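Local coordinates for protein BIFUNCTIONAL PROTEIN Proline utilization A (PutA) (Corynebacterium freiburgense, PDB 5UX5) that catalyses both steps of the oxidation of proline to glutamate, joining an FAD-dependent proline dehydrogenase to an NAD-dependent aldehyde dehydrogenase in one chain, at residues Asn198-Asp203 with Leu480-Thr485; Gly204-Leu209 with Leu239-Arg244; Ser458-Thr463 with Asp473-Ser478; Asn533-Leu538 with Glu556-Ile561; Gly547-Glu552 with Leu759-Asn764. All coordinates share one frame; numbering follows the deposited sequence.

Contact 1 (Asn198-Asp203 with Leu480-Thr485)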
# COMPACT_ATOMS: atom_id res chain seq x y z
N ASN A 198 8.86 -8.19 9.54
CA ASN A 198 7.92 -8.85 8.64
C ASN A 198 6.68 -9.35 9.38
O ASN A 198 6.76 -10.35 10.11
CB ASN A 198 8.60 -10.01 7.96
CG ASN A 198 7.69 -10.76 7.00
OD1 ASN A 198 6.51 -10.42 6.79
ND2 ASN A 198 8.26 -11.80 6.38
N PRO A 199 5.50 -8.76 9.16
CA PRO A 199 4.32 -9.12 9.96
C PRO A 199 3.81 -10.53 9.72
O PRO A 199 2.90 -10.95 10.45
CB PRO A 199 3.27 -8.11 9.52
CG PRO A 199 3.64 -7.81 8.10
CD PRO A 199 5.16 -7.85 8.05
N TRP A 200 4.31 -11.25 8.73
CA TRP A 200 3.81 -12.60 8.47
C TRP A 200 4.64 -13.69 9.13
O TRP A 200 4.23 -14.86 9.09
CB TRP A 200 3.75 -12.87 6.96
CG TRP A 200 2.69 -12.04 6.28
CD1 TRP A 200 2.86 -10.83 5.68
CD2 TRP A 200 1.30 -12.36 6.15
NE1 TRP A 200 1.68 -10.38 5.18
CE2 TRP A 200 0.70 -11.29 5.46
CE3 TRP A 200 0.52 -13.44 6.56
CZ2 TRP A 200 -0.68 -11.26 5.17
CZ3 TRP A 200 -0.85 -13.41 6.27
CH2 TRP A 200 -1.43 -12.32 5.58
N ASP A 201 5.76 -13.35 9.73
CA ASP A 201 6.68 -14.33 10.28
C ASP A 201 6.88 -14.02 11.76
O ASP A 201 7.93 -13.51 12.15
CB ASP A 201 8.01 -14.31 9.52
CG ASP A 201 8.97 -15.41 9.98
OD1 ASP A 201 8.47 -16.44 10.49
OD2 ASP A 201 10.21 -15.26 9.83
N ILE A 202 5.87 -14.33 12.58
CA ILE A 202 5.98 -14.02 14.00
C ILE A 202 7.02 -14.92 14.66
O ILE A 202 7.84 -14.43 15.44
CB ILE A 202 4.61 -14.13 14.71
CG1 ILE A 202 4.69 -13.45 16.07
CG2 ILE A 202 4.19 -15.54 14.95
CD1 ILE A 202 3.37 -13.29 16.73
N ASP A 203 7.10 -16.21 14.26
CA ASP A 203 8.05 -17.15 14.85
C ASP A 203 9.48 -16.71 14.59
O ASP A 203 10.32 -16.72 15.49
CB ASP A 203 7.88 -18.58 14.29
CG ASP A 203 6.48 -19.19 14.52
OD1 ASP A 203 5.70 -18.71 15.37
OD2 ASP A 203 6.17 -20.20 13.86
N LEU A 480 -2.24 -15.18 11.09
CA LEU A 480 -0.93 -15.82 11.14
C LEU A 480 -1.03 -17.33 11.31
O LEU A 480 -0.08 -18.04 10.99
CB LEU A 480 -0.08 -15.23 12.27
CG LEU A 480 0.17 -13.73 12.12
CD1 LEU A 480 0.90 -13.15 13.31
CD2 LEU A 480 0.91 -13.44 10.83
N GLU A 481 -2.18 -17.83 11.77
CA GLU A 481 -2.29 -19.27 11.95
C GLU A 481 -2.53 -19.96 10.61
O GLU A 481 -1.87 -20.96 10.31
CB GLU A 481 -3.38 -19.61 12.97
CG GLU A 481 -3.78 -21.11 13.08
CD GLU A 481 -2.61 -22.12 13.32
OE1 GLU A 481 -2.84 -23.33 13.08
OE2 GLU A 481 -1.50 -21.73 13.76
N TRP A 482 -3.46 -19.44 9.77
CA TRP A 482 -3.68 -20.07 8.48
C TRP A 482 -2.56 -19.74 7.48
O TRP A 482 -2.34 -20.51 6.54
CB TRP A 482 -5.07 -19.74 7.88
CG TRP A 482 -5.39 -18.29 7.50
CD1 TRP A 482 -6.34 -17.49 8.08
CD2 TRP A 482 -4.81 -17.51 6.43
NE1 TRP A 482 -6.37 -16.26 7.45
CE2 TRP A 482 -5.44 -16.24 6.44
CE3 TRP A 482 -3.81 -17.76 5.47
CZ2 TRP A 482 -5.10 -15.22 5.53
CZ3 TRP A 482 -3.47 -16.75 4.57
CH2 TRP A 482 -4.12 -15.49 4.61
N ALA A 483 -1.82 -18.66 7.71
CA ALA A 483 -0.65 -18.38 6.89
C ALA A 483 0.43 -19.46 7.04
O ALA A 483 1.13 -19.79 6.08
CB ALA A 483 -0.11 -16.99 7.24
N ARG A 484 0.54 -20.06 8.24
CA ARG A 484 1.47 -21.16 8.43
C ARG A 484 1.06 -22.41 7.66
O ARG A 484 1.92 -23.17 7.23
CB ARG A 484 1.59 -21.49 9.92
CG ARG A 484 2.45 -20.51 10.71
CD ARG A 484 2.49 -20.89 12.17
NE ARG A 484 2.78 -19.75 13.04
CZ ARG A 484 1.86 -19.08 13.73
NH1 ARG A 484 0.59 -19.43 13.65
NH2 ARG A 484 2.21 -18.06 14.50
N THR A 485 -0.25 -22.65 7.51
CA THR A 485 -0.76 -23.91 6.96
C THR A 485 -1.07 -23.85 5.46
O THR A 485 -1.84 -24.68 4.97
CB THR A 485 -2.01 -24.37 7.73
OG1 THR A 485 -3.14 -23.54 7.42
CG2 THR A 485 -1.76 -24.38 9.24

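Contact 2 (Gly204-Leu209 with Leu239-Arg244)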
# COMPACT_ATOMS: atom_id res chain seq x y z
N GLY A 204 9.76 -16.32 13.34
CA GLY A 204 11.10 -15.90 12.98
C GLY A 204 11.45 -14.56 13.57
O GLY A 204 12.59 -14.33 13.98
N ASN A 205 10.50 -13.64 13.59
CA ASN A 205 10.76 -12.35 14.20
C ASN A 205 11.09 -12.51 15.67
O ASN A 205 12.00 -11.84 16.18
CB ASN A 205 9.57 -11.42 13.98
CG ASN A 205 9.39 -11.03 12.52
OD1 ASN A 205 9.96 -11.64 11.62
ND2 ASN A 205 8.58 -10.02 12.28
N THR A 206 10.38 -13.41 16.37
CA THR A 206 10.64 -13.65 17.79
C THR A 206 12.06 -14.14 18.01
O THR A 206 12.76 -13.64 18.89
CB THR A 206 9.66 -14.67 18.36
OG1 THR A 206 8.32 -14.15 18.30
CG2 THR A 206 9.99 -14.91 19.80
N GLU A 207 12.49 -15.12 17.21
CA GLU A 207 13.82 -15.69 17.38
C GLU A 207 14.89 -14.67 17.06
O GLU A 207 15.91 -14.59 17.74
CB GLU A 207 13.98 -16.93 16.50
CG GLU A 207 13.15 -18.11 16.94
CD GLU A 207 13.55 -18.65 18.32
OE1 GLU A 207 14.75 -18.95 18.53
OE2 GLU A 207 12.66 -18.77 19.19
N LEU A 208 14.66 -13.84 16.06
CA LEU A 208 15.64 -12.83 15.72
C LEU A 208 15.75 -11.81 16.84
O LEU A 208 16.85 -11.39 17.20
CB LEU A 208 15.28 -12.15 14.39
CG LEU A 208 16.36 -11.24 13.79
CD1 LEU A 208 17.68 -11.97 13.70
CD2 LEU A 208 16.00 -10.64 12.45
N LEU A 209 14.62 -11.40 17.40
CA LEU A 209 14.64 -10.40 18.48
C LEU A 209 15.33 -10.93 19.73
O LEU A 209 16.10 -10.22 20.38
CB LEU A 209 13.21 -9.94 18.77
CG LEU A 209 12.59 -9.03 17.69
CD1 LEU A 209 11.10 -9.21 17.69
CD2 LEU A 209 12.97 -7.56 17.87
N LEU A 239 2.19 -5.74 18.71
CA LEU A 239 1.56 -6.16 19.95
C LEU A 239 1.91 -7.60 20.33
O LEU A 239 2.41 -7.85 21.43
CB LEU A 239 0.05 -5.99 19.85
CG LEU A 239 -0.58 -6.45 21.17
CD1 LEU A 239 -0.22 -5.49 22.31
CD2 LEU A 239 -2.05 -6.61 20.98
N HIS A 240 1.58 -8.55 19.47
CA HIS A 240 1.78 -9.94 19.87
C HIS A 240 3.25 -10.37 19.83
O HIS A 240 3.68 -11.15 20.69
CB HIS A 240 0.89 -10.85 19.05
CG HIS A 240 -0.56 -10.63 19.32
ND1 HIS A 240 -1.40 -9.99 18.43
CD2 HIS A 240 -1.31 -10.90 20.41
CE1 HIS A 240 -2.61 -9.91 18.95
NE2 HIS A 240 -2.59 -10.45 20.15
N VAL A 241 4.03 -9.87 18.87
CA VAL A 241 5.43 -10.26 18.80
C VAL A 241 6.18 -9.77 20.03
O VAL A 241 7.09 -10.44 20.52
CB VAL A 241 6.09 -9.73 17.51
CG1 VAL A 241 6.09 -8.24 17.53
CG2 VAL A 241 7.53 -10.23 17.43
N THR A 242 5.83 -8.57 20.52
CA THR A 242 6.53 -8.02 21.68
C THR A 242 6.16 -8.75 22.96
O THR A 242 7.03 -9.06 23.77
CB THR A 242 6.25 -6.53 21.82
OG1 THR A 242 6.57 -5.85 20.60
CG2 THR A 242 7.09 -5.96 22.94
N ILE A 243 4.86 -9.03 23.18
CA ILE A 243 4.46 -9.82 24.34
C ILE A 243 5.12 -11.18 24.29
O ILE A 243 5.55 -11.72 25.32
CB ILE A 243 2.93 -9.98 24.39
CG1 ILE A 243 2.24 -8.68 24.73
CG2 ILE A 243 2.55 -11.06 25.38
CD1 ILE A 243 0.80 -8.74 24.35
N ARG A 244 5.18 -11.77 23.09
CA ARG A 244 5.81 -13.08 22.96
C ARG A 244 7.31 -12.98 23.20
O ARG A 244 7.92 -13.86 23.83
CB ARG A 244 5.52 -13.66 21.59
CG ARG A 244 6.09 -15.01 21.42
CD ARG A 244 5.65 -15.59 20.14
NE ARG A 244 6.49 -16.72 19.78
CZ ARG A 244 6.35 -17.42 18.66
NH1 ARG A 244 5.39 -17.09 17.80
NH2 ARG A 244 7.16 -18.43 18.41

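Contact 3 (Ser458-Thr463 with Asp473-Ser478)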
# COMPACT_ATOMS: atom_id res chain seq x y z
N SER A 458 -10.71 -7.35 20.08
CA SER A 458 -9.94 -6.55 19.13
C SER A 458 -10.82 -6.02 17.99
O SER A 458 -11.50 -6.78 17.29
CB SER A 458 -8.78 -7.37 18.59
OG SER A 458 -8.32 -6.86 17.37
N ARG A 459 -10.75 -4.70 17.75
CA ARG A 459 -11.51 -4.11 16.66
C ARG A 459 -11.22 -4.75 15.31
O ARG A 459 -12.08 -4.71 14.41
CB ARG A 459 -11.22 -2.61 16.59
CG ARG A 459 -11.48 -1.88 17.86
CD ARG A 459 -12.72 -1.08 17.69
NE ARG A 459 -12.50 0.23 17.12
CZ ARG A 459 -13.33 0.81 16.29
NH1 ARG A 459 -14.43 0.18 15.88
NH2 ARG A 459 -13.06 2.03 15.85
N ARG A 460 -10.04 -5.36 15.16
CA ARG A 460 -9.65 -5.98 13.90
C ARG A 460 -10.32 -7.34 13.68
O ARG A 460 -10.08 -7.98 12.65
CB ARG A 460 -8.13 -6.13 13.85
CG ARG A 460 -7.33 -4.83 13.80
CD ARG A 460 -7.53 -4.11 12.46
NE ARG A 460 -6.77 -2.86 12.39
CZ ARG A 460 -5.48 -2.79 12.06
NH1 ARG A 460 -4.83 -3.91 11.75
NH2 ARG A 460 -4.86 -1.61 12.05
N LEU A 461 -11.14 -7.81 14.62
CA LEU A 461 -11.70 -9.15 14.49
C LEU A 461 -12.72 -9.25 13.38
O LEU A 461 -12.99 -10.36 12.92
CB LEU A 461 -12.34 -9.61 15.79
CG LEU A 461 -11.50 -9.96 17.03
CD1 LEU A 461 -12.44 -10.27 18.19
CD2 LEU A 461 -10.56 -11.11 16.79
N SER A 462 -13.30 -8.14 12.95
CA SER A 462 -14.17 -8.11 11.78
C SER A 462 -13.89 -6.81 11.04
O SER A 462 -13.05 -6.01 11.46
CB SER A 462 -15.65 -8.20 12.15
OG SER A 462 -16.06 -7.01 12.81
N THR A 463 -14.62 -6.60 9.95
CA THR A 463 -14.28 -5.52 9.04
C THR A 463 -15.49 -4.67 8.69
O THR A 463 -16.61 -5.17 8.59
CB THR A 463 -13.67 -6.11 7.76
OG1 THR A 463 -14.35 -7.34 7.46
CG2 THR A 463 -12.21 -6.42 8.00
N ASP A 473 -5.37 -9.55 7.38
CA ASP A 473 -4.74 -8.75 8.42
C ASP A 473 -3.77 -9.61 9.25
O ASP A 473 -4.20 -10.35 10.14
CB ASP A 473 -5.82 -8.14 9.33
CG ASP A 473 -5.25 -7.11 10.32
OD1 ASP A 473 -4.01 -7.02 10.46
OD2 ASP A 473 -6.06 -6.39 10.96
N PRO A 474 -2.45 -9.51 9.03
CA PRO A 474 -1.51 -10.29 9.85
C PRO A 474 -1.35 -9.78 11.28
O PRO A 474 -0.54 -10.34 12.04
CB PRO A 474 -0.19 -10.21 9.07
CG PRO A 474 -0.33 -8.98 8.20
CD PRO A 474 -1.79 -8.72 7.98
N ALA A 475 -2.08 -8.73 11.67
CA ALA A 475 -2.11 -8.36 13.08
C ALA A 475 -2.98 -9.31 13.90
O ALA A 475 -2.78 -9.42 15.11
CB ALA A 475 -2.62 -6.93 13.26
N LEU A 476 -3.90 -10.02 13.27
CA LEU A 476 -4.66 -11.05 13.97
C LEU A 476 -3.85 -12.35 14.02
O LEU A 476 -3.33 -12.80 13.00
CB LEU A 476 -5.98 -11.30 13.26
CG LEU A 476 -6.84 -10.08 12.98
CD1 LEU A 476 -8.02 -10.56 12.15
CD2 LEU A 476 -7.27 -9.39 14.27
N LEU A 477 -3.81 -12.99 15.21
CA LEU A 477 -3.16 -14.29 15.31
C LEU A 477 -3.89 -15.36 14.53
O LEU A 477 -3.25 -16.30 14.04
CB LEU A 477 -2.99 -14.74 16.77
CG LEU A 477 -2.11 -13.85 17.65
CD1 LEU A 477 -2.32 -14.11 19.10
CD2 LEU A 477 -0.63 -14.06 17.29
N SER A 478 -5.22 -15.26 14.38
CA SER A 478 -5.90 -16.26 13.56
C SER A 478 -5.44 -16.19 12.11
O SER A 478 -5.38 -17.22 11.43
CB SER A 478 -7.43 -16.14 13.67
OG SER A 478 -7.92 -14.82 13.58

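Contact 4 (Asn533-Leu538 with Glu556-Ile561)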
# COMPACT_ATOMS: atom_id res chain seq x y z
N ASN A 533 -13.79 -17.14 -0.87
CA ASN A 533 -13.80 -18.43 -0.17
C ASN A 533 -12.54 -19.25 -0.43
O ASN A 533 -12.15 -20.07 0.40
CB ASN A 533 -15.02 -19.24 -0.59
CG ASN A 533 -16.32 -18.57 -0.22
OD1 ASN A 533 -16.38 -17.76 0.70
ND2 ASN A 533 -17.37 -18.87 -0.98
N ILE A 534 -11.93 -19.10 -1.60
CA ILE A 534 -10.69 -19.81 -1.91
C ILE A 534 -9.48 -18.88 -1.84
O ILE A 534 -8.44 -19.19 -2.43
CB ILE A 534 -10.77 -20.54 -3.25
CG1 ILE A 534 -11.11 -19.58 -4.38
CG2 ILE A 534 -11.73 -21.69 -3.20
CD1 ILE A 534 -11.01 -20.24 -5.71
N ARG A 535 -9.57 -17.76 -1.11
CA ARG A 535 -8.41 -16.88 -0.97
C ARG A 535 -7.19 -17.67 -0.51
O ARG A 535 -6.08 -17.45 -1.00
CB ARG A 535 -8.68 -15.74 0.02
CG ARG A 535 -7.42 -14.91 0.27
CD ARG A 535 -7.58 -13.72 1.21
NE ARG A 535 -8.59 -12.77 0.75
CZ ARG A 535 -8.33 -11.64 0.12
NH1 ARG A 535 -7.07 -11.30 -0.15
NH2 ARG A 535 -9.32 -10.83 -0.24
N GLN A 536 -7.39 -18.64 0.39
CA GLN A 536 -6.23 -19.37 0.87
C GLN A 536 -5.74 -20.40 -0.12
O GLN A 536 -4.53 -20.62 -0.22
CB GLN A 536 -6.54 -20.00 2.23
CG GLN A 536 -6.16 -19.06 3.34
CD GLN A 536 -7.19 -18.97 4.41
OE1 GLN A 536 -7.41 -19.91 5.19
NE2 GLN A 536 -7.86 -17.82 4.46
N ASP A 537 -6.64 -21.01 -0.88
CA ASP A 537 -6.20 -21.84 -1.99
C ASP A 537 -5.43 -21.00 -3.02
O ASP A 537 -4.42 -21.44 -3.57
CB ASP A 537 -7.39 -22.55 -2.64
CG ASP A 537 -8.05 -23.54 -1.71
OD1 ASP A 537 -7.47 -24.62 -1.52
OD2 ASP A 537 -9.15 -23.24 -1.19
N LEU A 538 -5.92 -19.78 -3.32
CA LEU A 538 -5.19 -18.96 -4.28
C LEU A 538 -3.82 -18.62 -3.74
O LEU A 538 -2.83 -18.69 -4.46
CB LEU A 538 -5.98 -17.69 -4.66
CG LEU A 538 -7.30 -17.89 -5.43
CD1 LEU A 538 -8.04 -16.58 -5.61
CD2 LEU A 538 -7.09 -18.56 -6.74
N GLU A 556 -3.41 -9.14 -4.39
CA GLU A 556 -3.78 -9.51 -5.75
C GLU A 556 -5.09 -10.27 -5.77
O GLU A 556 -5.89 -10.12 -6.71
CB GLU A 556 -2.67 -10.35 -6.39
CG GLU A 556 -2.95 -10.56 -7.85
CD GLU A 556 -1.97 -11.44 -8.56
OE1 GLU A 556 -0.79 -11.50 -8.15
OE2 GLU A 556 -2.39 -12.05 -9.56
N VAL A 557 -5.33 -11.09 -4.74
CA VAL A 557 -6.61 -11.77 -4.61
C VAL A 557 -7.71 -10.73 -4.36
O VAL A 557 -8.84 -10.86 -4.83
CB VAL A 557 -6.54 -12.85 -3.51
CG1 VAL A 557 -7.92 -13.45 -3.25
CG2 VAL A 557 -5.53 -13.92 -3.93
N SER A 558 -7.38 -9.68 -3.61
CA SER A 558 -8.35 -8.62 -3.43
C SER A 558 -8.64 -7.92 -4.74
O SER A 558 -9.81 -7.62 -5.04
CB SER A 558 -7.87 -7.64 -2.37
OG SER A 558 -7.86 -8.33 -1.14
N GLU A 559 -7.59 -7.67 -5.55
CA GLU A 559 -7.79 -7.06 -6.85
C GLU A 559 -8.71 -7.92 -7.71
O GLU A 559 -9.60 -7.41 -8.41
CB GLU A 559 -6.43 -6.81 -7.53
CG GLU A 559 -6.45 -5.76 -8.67
CD GLU A 559 -5.07 -5.48 -9.28
OE1 GLU A 559 -4.19 -6.34 -9.15
OE2 GLU A 559 -4.85 -4.41 -9.89
N ALA A 560 -8.51 -9.24 -7.68
CA ALA A 560 -9.34 -10.11 -8.50
C ALA A 560 -10.79 -10.07 -8.04
O ALA A 560 -11.71 -10.13 -8.85
CB ALA A 560 -8.80 -11.54 -8.48
N ILE A 561 -11.02 -10.00 -6.73
CA ILE A 561 -12.39 -9.86 -6.25
C ILE A 561 -12.95 -8.49 -6.64
O ILE A 561 -14.10 -8.38 -7.11
CB ILE A 561 -12.43 -10.14 -4.74
CG1 ILE A 561 -12.02 -11.60 -4.53
CG2 ILE A 561 -13.84 -9.93 -4.20
CD1 ILE A 561 -11.77 -12.04 -3.10

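Contact 5 (Gly547-Glu552 with Leu759-Asn764)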
# COMPACT_ATOMS: atom_id res chain seq x y z
N GLY A 547 5.66 -18.11 -7.12
CA GLY A 547 6.81 -17.66 -6.35
C GLY A 547 6.67 -16.32 -5.67
O GLY A 547 7.68 -15.67 -5.39
N LYS A 548 5.44 -15.86 -5.42
CA LYS A 548 5.17 -14.60 -4.74
C LYS A 548 5.11 -14.79 -3.22
O LYS A 548 4.71 -15.84 -2.73
CB LYS A 548 3.85 -14.00 -5.25
CG LYS A 548 3.76 -14.01 -6.77
CD LYS A 548 2.58 -13.21 -7.32
CE LYS A 548 2.67 -11.76 -6.90
NZ LYS A 548 1.82 -10.85 -7.67
N THR A 549 5.48 -13.75 -2.48
CA THR A 549 5.22 -13.75 -1.05
C THR A 549 3.73 -13.53 -0.78
O THR A 549 2.99 -13.08 -1.65
CB THR A 549 6.03 -12.67 -0.33
OG1 THR A 549 5.60 -11.36 -0.75
CG2 THR A 549 7.53 -12.85 -0.59
N ILE A 550 3.30 -13.88 0.43
CA ILE A 550 1.94 -13.54 0.84
C ILE A 550 1.70 -12.04 0.74
O ILE A 550 0.64 -11.58 0.29
CB ILE A 550 1.68 -14.04 2.27
CG1 ILE A 550 1.79 -15.56 2.33
CG2 ILE A 550 0.32 -13.65 2.71
CD1 ILE A 550 1.27 -16.09 3.65
N ALA A 551 2.69 -11.24 1.16
CA ALA A 551 2.47 -9.80 1.19
C ALA A 551 2.20 -9.27 -0.21
O ALA A 551 1.50 -8.25 -0.36
CB ALA A 551 3.67 -9.09 1.83
N GLU A 552 2.71 -9.94 -1.24
CA GLU A 552 2.47 -9.56 -2.62
C GLU A 552 1.26 -10.28 -3.21
O GLU A 552 0.46 -9.67 -3.93
CB GLU A 552 3.71 -9.86 -3.47
CG GLU A 552 4.92 -9.00 -3.17
CD GLU A 552 4.81 -7.60 -3.75
OE1 GLU A 552 4.06 -7.42 -4.73
OE2 GLU A 552 5.49 -6.68 -3.24
N LEU A 759 7.76 -17.85 4.83
CA LEU A 759 7.17 -16.69 5.51
C LEU A 759 8.16 -15.57 5.77
O LEU A 759 7.77 -14.39 5.77
CB LEU A 759 6.55 -17.13 6.83
CG LEU A 759 5.31 -18.00 6.71
CD1 LEU A 759 4.96 -18.64 8.06
CD2 LEU A 759 4.17 -17.10 6.22
N SER A 760 9.44 -15.90 5.98
CA SER A 760 10.42 -14.88 6.33
C SER A 760 10.88 -14.07 5.15
O SER A 760 11.45 -12.99 5.36
CB SER A 760 11.64 -15.51 7.00
OG SER A 760 12.18 -16.54 6.20
N THR A 761 10.68 -14.57 3.92
CA THR A 761 11.01 -13.85 2.69
C THR A 761 10.32 -12.49 2.64
O THR A 761 9.09 -12.39 2.78
CB THR A 761 10.60 -14.65 1.45
OG1 THR A 761 11.27 -15.91 1.40
CG2 THR A 761 10.95 -13.90 0.21
N THR A 762 11.12 -11.45 2.39
CA THR A 762 10.60 -10.12 2.12
C THR A 762 10.93 -9.64 0.71
O THR A 762 10.43 -8.58 0.31
CB THR A 762 11.12 -9.11 3.17
OG1 THR A 762 12.52 -9.30 3.40
CG2 THR A 762 10.41 -9.34 4.48
N MET A 763 11.80 -10.35 -0.03
CA MET A 763 11.91 -10.19 -1.49
C MET A 763 12.04 -11.58 -2.10
O MET A 763 13.02 -12.28 -1.85
CB MET A 763 13.09 -9.33 -1.94
CG MET A 763 13.01 -9.12 -3.45
SD MET A 763 14.52 -8.75 -4.29
CE MET A 763 14.85 -7.17 -3.64
N ASN A 764 11.03 -11.98 -2.88
CA ASN A 764 10.95 -13.32 -3.44
C ASN A 764 11.94 -13.51 -4.60
O ASN A 764 12.70 -12.60 -4.98
CB ASN A 764 9.51 -13.63 -3.84
CG ASN A 764 8.82 -12.45 -4.52
OD1 ASN A 764 8.26 -11.54 -3.86
ND2 ASN A 764 8.83 -12.46 -5.84

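Contact 1 (Asn198-Asp203 with Leu480-Thr485)
Leu480 is the bump, and the type I turn from Asn198 to Asp201 makes the hollow it enters. With CG anti to its carbonyl carbon (chi1 -60°), the leucine lays CD2 against the turn, 3.8 Å from Trp200 CA, while CD1 reaches CB of Ile202 at 4.1 Å. The turn carries its own brace, an Asx turn in which Asn198 OD1 accepts from Trp200 N at 3.0 Å. Trp200 brings the CE3-CZ3 side of its ring up to helix 477-484, so that CB of Ala483 sits at the ring's edge, 3.7 Å from CE3; beyond it Trp200 CZ3 meets Trp482 CH2 obliquely. This is the N-terminal end of helix 202-221 of the proline dehydrogenase barrel packed against helix 477-484, and the Trp200 ring also touches Ile550 and Ala551 of helix 550-574. Asp203 and Arg484 meet tip to tip in a salt bridge, Asp203 OD2 to Arg484 NE 3.5 Å, their planes 16° apart. Asp203 keeps Arg244 as its stronger partner, and Arg484 NH1 pairs with Glu481.

Contact 2 (Gly204-Leu209 with Leu239-Arg244)
Arg244 leaves helix 239-251 with CB aimed at helix 202-221 and CG anti to the backbone N (chi1 -178°), and from there it runs out extended to NE. Its CG passes 3.9 Å from OG1 of Thr206, and CD comes to 3.5 Å of the same oxygen. At NE the side chain crosses Thr206 at about a right angle: OG1 lies 3.4 Å above the guanidinium plane, and CZ is 3.8 Å from Thr206 OG1. This is packing over a face, since the hydroxyl is hydrogen-bonded to Ile202 O, while Arg244 NE pairs with Glu248 and NH1 with Asp203. One turn back, Val241 sends CG2 between the helices, anti to its own N, to touch CD1 of Leu209 at 3.7 Å. The axes of the two short helical segments approach to 9.7 Å and their directions differ by 45°. The helices follow strands 185-189 and 228-232, neighbours in the parallel sheet: helix against helix on the outside of a beta/alpha (TIM-type) barrel.

Contact 3 (Ser458-Thr463 with Asp473-Ser478)
The guanidinium of Arg460 and the carboxylate of Asp473 meet edge on, with planes 39° apart. The carboxylate lies at the edge of the guanidinium: NH1 donates to OD2 at 2.9 Å, close to the arginine plane and on the syn lone pair of that oxygen, a salt bridge with a reasonably straight hydrogen bond (154°). The other oxygen is met from above the carboxylate plane by Ala475 N, 2.8 Å from Asp473 OD1. That bond closes an Asx turn, and it fixes the rotation of the acid so that OD2 is presented to the arginine. Arg460 itself is bent at chi2 (-69°), which folds its aliphatic part over the acid and crosses the two side chains at about a right angle. Beside them Leu476 fills the step between the segments, CD2 lying 3.4 Å from Arg460 CB and CD1 near the carbonyl of the same residue. Ser458 shapes the first segment through an ST turn, its OG accepting from Arg460 N at 3.2 Å, and the same hydroxyl is hydrogen-bonded to Tyr236 OH. Arg460 NH2 has weak, long ion pairs with Glu306 and Asp309 of helix 303-313. The contact joins the loop after helix 438-450 to the start of helix 477-484, and is anchored by the bond of Arg460 NE to Tyr316 O in the loop after helix 303-313.

Contact 4 (Asn533-Leu538 with Glu556-Ile561)
Helix 535-544 starts just after Ile534 breaks from helix 517-533, and its first turn faces helix 550-574 with Arg535 CA 6.5 Å from Val557 CA. Arg535 goes out straight through chi1 and chi2, then turns at chi3 (-58°), which brings the guanidinium end-on to Ser558. NH1 and NH2 both donate to the one oxygen, Ser558 OG, at 3.2 and 3.0 Å, and OG lies nearly in the guanidinium plane. Over the centre of one face sits CG1 of Val557, 3.8 Å above the plane, so the guanidinium holds the hydroxyl at its edge and is covered on one face by a methyl. The other branch of that valine, CG2, packs on Leu538 CB at 3.9 Å. The buried charge is probably balanced by Glu532, on NE, and Asp554, on NH1, while Ser558 OG also bonds Asp471. Within the aldehyde dehydrogenase part of the chain, helix 517-533 closes in through Leu531 on Leu538 and Ile561, and helix 624-636 lies against Leu538 through Val629.

Contact 5 (Gly547-Glu552 with Leu759-Asn764)
Thr549 and Asn764 cross at about a right angle. Thr549 turns its CG2 methyl into the loop 759-764, where it meets OD1 of Asn764 at 3.6 Å and CG2 of Thr761 at 3.7 Å, the two threonines crossing obliquely. Asn764, with CG in the crowded position between N and the carbonyl carbon (chi1 41°), leans across Gly547, its CB lying against the glycine carbonyl oxygen. The amide nitrogen is close to that oxygen but not hydrogen-bonded to it; it bonds His720 ND1. Both segments belong to the aldehyde dehydrogenase part of the chain, and the loop 759-764 packs on the N-terminus of helix 550-574. Gly547 carries a positive phi (74°), in the loop where helix 535-544 gives way to helix 550-574. Thr549 is the N-cap of the second helix: its hydroxyl, also in the crowded position, accepts from Glu552 N at 3.3 Å, so one branch caps while the other packs. On the far flank Ile550 and Leu759 lie side by side, pointing the same way, with CD1 of Ile550 4.0 Å from CD2 of Leu759; both also touch helix 477-484, at Ala483 and Arg484 respectively. Lys548 turns its CB away from the loop, and its amine takes a salt bridge to Glu556, a hydrogen bond to Asn595 O and a cation-pi contact with Phe596.

From the N terminus, residues 198-203 open contact 1, which closes only at 480-485 and so makes a long loop that carries helices and strands of the proline dehydrogenase barrel. Contact 2, shortly after, closes a small loop within it, and contact 3 closes another at the start of helix 477-484. Past that loop the chain enters the aldehyde dehydrogenase part, where contacts 4 and 5 cross: residues 547-552 fall between the two segments of contact 4, while 759-764 come much later, and the Lys548–Glu556 salt bridge joins them. Contact 1 touches all the others, and helix 477-484 lies between the barrel and helices 535-544 and 550-574.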